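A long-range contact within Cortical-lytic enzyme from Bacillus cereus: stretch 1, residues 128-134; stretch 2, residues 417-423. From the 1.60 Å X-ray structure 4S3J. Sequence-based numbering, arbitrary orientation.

Stretch 1 (128-134) AINPFLT
Stretch 2 (417-423) NWRLLVE

Two segments nearly three hundred residues apart in sequence can be joined without a single hydrogen bond between them, and this contact, which buries 325 Å² summed over both sides, illustrates how. Residues 417-423 lie within one continuous helix, phi/psi near -65/-40. Stretch 1 is helical at Ala-128 and Ile-129 (phi/psi -88/-29 at Ile-129), runs on into a 3-10 segment at 130-132, and becomes extended at Leu-133 (-112/138). Backbone hydrogen bonds span the turn: Phe-132 N to Ile-129 O, 2.8 Å, and Leu-133 N to Asn-130 O, 3.1 Å. In register, Phe-132 faces Trp-418, their CA atoms 6.9 Å apart.

Aromatic faces dominate. Phe-132 (chi1 -58°, chi2 90°) and Trp-418 (chi1 -58°, chi2 107°) both direct CA-to-CB toward the opposing stretch. The phenyl ring and the indole five-membered ring meet obliquely, centroids 5.6 Å apart and planes at 47°. Two CH-pi contacts exploit the faces: Trp-418 CB sits 3.8 Å from the Phe-132 ring centroid, 6° off its normal, while Ile-129 CG2 (chi1 m, chi2 t) lies 3.8 Å from the centroid of the Trp-418 six-membered ring, 19° off the normal.

Apolar packing fills the surroundings. Val-422 CG1 (chi1 m) approaches Phe-132 CD2 at 3.3 Å, near the ring plane, a tight edge contact. Leu-421 (t, p) brings CD2 to 4.4 Å from Phe-132 CB; the same CD2 makes a backbone contact with Phe-132 O at 3.8 Å. The CA-to-CB bond of Leu-133 (m, t) points sideways to stretch 2, yet its CD2 comes within 4.1 Å of Trp-418 CZ3.

The polar contacts are few. Phe-132 CE2 lies 3.3 Å from Trp-418 O, a carbonyl that also accepts a weak backbone hydrogen bond from Val-422 N at 3.3 Å. Within the helix, Arg-419, whose CA-to-CB bond points away, forms a salt bridge one turn along, NE to Glu-423 OE2 at 3.0 Å.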

# COMPACT_ATOMS: atom_id res chain seq x y z
N ALA A 128 3.80 -3.41 15.50
CA ALA A 128 4.46 -2.14 15.22
C ALA A 128 3.61 -1.27 14.29
O ALA A 128 3.56 -0.06 14.43
CB ALA A 128 5.83 -2.37 14.60
N ILE A 129 2.92 -1.92 13.36
CA ILE A 129 2.17 -1.21 12.32
C ILE A 129 0.74 -0.87 12.77
O ILE A 129 0.18 0.12 12.35
CB ILE A 129 2.17 -2.05 11.02
CG1 ILE A 129 3.56 -1.95 10.38
CG2 ILE A 129 1.09 -1.58 10.04
CD1 ILE A 129 3.79 -2.85 9.17
N ASN A 130 0.18 -1.69 13.66
CA ASN A 130 -1.22 -1.53 14.07
C ASN A 130 -1.66 -0.11 14.47
O ASN A 130 -2.79 0.30 14.16
CB ASN A 130 -1.52 -2.48 15.24
CG ASN A 130 -3.01 -2.64 15.49
OD1 ASN A 130 -3.78 -2.87 14.55
ND2 ASN A 130 -3.42 -2.48 16.73
N PRO A 131 -0.81 0.64 15.18
CA PRO A 131 -1.23 2.00 15.56
C PRO A 131 -1.53 2.90 14.35
O PRO A 131 -2.32 3.83 14.47
CB PRO A 131 -0.02 2.54 16.33
CG PRO A 131 0.70 1.37 16.80
CD PRO A 131 0.49 0.30 15.78
N PHE A 132 -0.94 2.58 13.20
CA PHE A 132 -1.10 3.36 11.98
C PHE A 132 -2.29 2.92 11.12
O PHE A 132 -2.47 3.45 10.02
CB PHE A 132 0.17 3.27 11.10
CG PHE A 132 1.44 3.72 11.76
CD1 PHE A 132 2.23 2.83 12.47
CD2 PHE A 132 1.86 5.03 11.62
CE1 PHE A 132 3.41 3.25 13.06
CE2 PHE A 132 3.04 5.45 12.21
CZ PHE A 132 3.81 4.56 12.93
N LEU A 133 -3.11 1.98 11.62
CA LEU A 133 -4.15 1.34 10.81
C LEU A 133 -5.59 1.66 11.20
O LEU A 133 -5.95 1.66 12.39
CB LEU A 133 -4.00 -0.17 10.88
CG LEU A 133 -2.69 -0.76 10.40
CD1 LEU A 133 -2.81 -2.28 10.49
CD2 LEU A 133 -2.36 -0.32 9.00
N THR A 134 -6.43 1.87 10.20
CA THR A 134 -7.87 1.88 10.44
C THR A 134 -8.36 0.43 10.50
O THR A 134 -9.22 0.08 11.35
CB THR A 134 -8.64 2.64 9.33
OG1 THR A 134 -8.03 3.92 9.10
CG2 THR A 134 -10.10 2.81 9.73
N ASN A 417 7.62 4.78 5.29
CA ASN A 417 6.24 4.78 4.84
C ASN A 417 5.27 5.13 5.97
O ASN A 417 4.35 5.95 5.80
CB ASN A 417 5.88 3.41 4.24
CG ASN A 417 4.41 3.28 3.97
OD1 ASN A 417 3.88 3.95 3.08
ND2 ASN A 417 3.72 2.45 4.76
N TRP A 418 5.47 4.50 7.13
CA TRP A 418 4.53 4.66 8.23
C TRP A 418 4.66 6.05 8.87
O TRP A 418 3.65 6.68 9.16
CB TRP A 418 4.75 3.53 9.23
CG TRP A 418 4.57 2.20 8.54
CD1 TRP A 418 5.54 1.31 8.20
CD2 TRP A 418 3.34 1.66 8.04
NE1 TRP A 418 4.99 0.22 7.55
CE2 TRP A 418 3.64 0.42 7.42
CE3 TRP A 418 2.02 2.09 8.06
CZ2 TRP A 418 2.65 -0.37 6.84
CZ3 TRP A 418 1.05 1.30 7.48
CH2 TRP A 418 1.37 0.09 6.89
N ARG A 419 5.88 6.54 8.99
CA ARG A 419 6.08 7.89 9.50
C ARG A 419 5.48 8.93 8.55
O ARG A 419 4.84 9.87 8.98
CB ARG A 419 7.56 8.18 9.75
CG ARG A 419 7.80 9.62 10.20
CD ARG A 419 7.16 9.90 11.55
NE ARG A 419 7.37 11.28 12.00
CZ ARG A 419 8.43 11.70 12.68
NH1 ARG A 419 9.42 10.86 12.97
NH2 ARG A 419 8.52 12.98 13.04
N LEU A 420 5.69 8.76 7.25
CA LEU A 420 5.14 9.72 6.29
C LEU A 420 3.62 9.67 6.26
O LEU A 420 2.97 10.68 6.03
CB LEU A 420 5.73 9.49 4.90
CG LEU A 420 7.18 9.92 4.74
CD1 LEU A 420 7.70 9.41 3.42
CD2 LEU A 420 7.33 11.42 4.86
N LEU A 421 3.04 8.49 6.50
CA LEU A 421 1.59 8.37 6.52
C LEU A 421 1.01 9.31 7.59
O LEU A 421 0.04 10.04 7.31
CB LEU A 421 1.17 6.92 6.79
CG LEU A 421 -0.34 6.65 6.73
CD1 LEU A 421 -0.90 6.77 5.30
CD2 LEU A 421 -0.64 5.29 7.31
N VAL A 422 1.57 9.27 8.79
CA VAL A 422 1.07 10.11 9.90
C VAL A 422 1.47 11.58 9.75
O VAL A 422 0.78 12.47 10.28
CB VAL A 422 1.55 9.62 11.29
CG1 VAL A 422 1.04 8.23 11.55
CG2 VAL A 422 3.03 9.65 11.42
N GLU A 423 2.55 11.87 9.03
CA GLU A 423 2.92 13.26 8.77
C GLU A 423 1.95 13.89 7.78
O GLU A 423 1.59 15.06 7.89
CB GLU A 423 4.34 13.35 8.21
CG GLU A 423 5.42 13.06 9.24
CD GLU A 423 5.53 14.12 10.33
OE1 GLU A 423 5.39 15.33 10.03
OE2 GLU A 423 5.75 13.74 11.49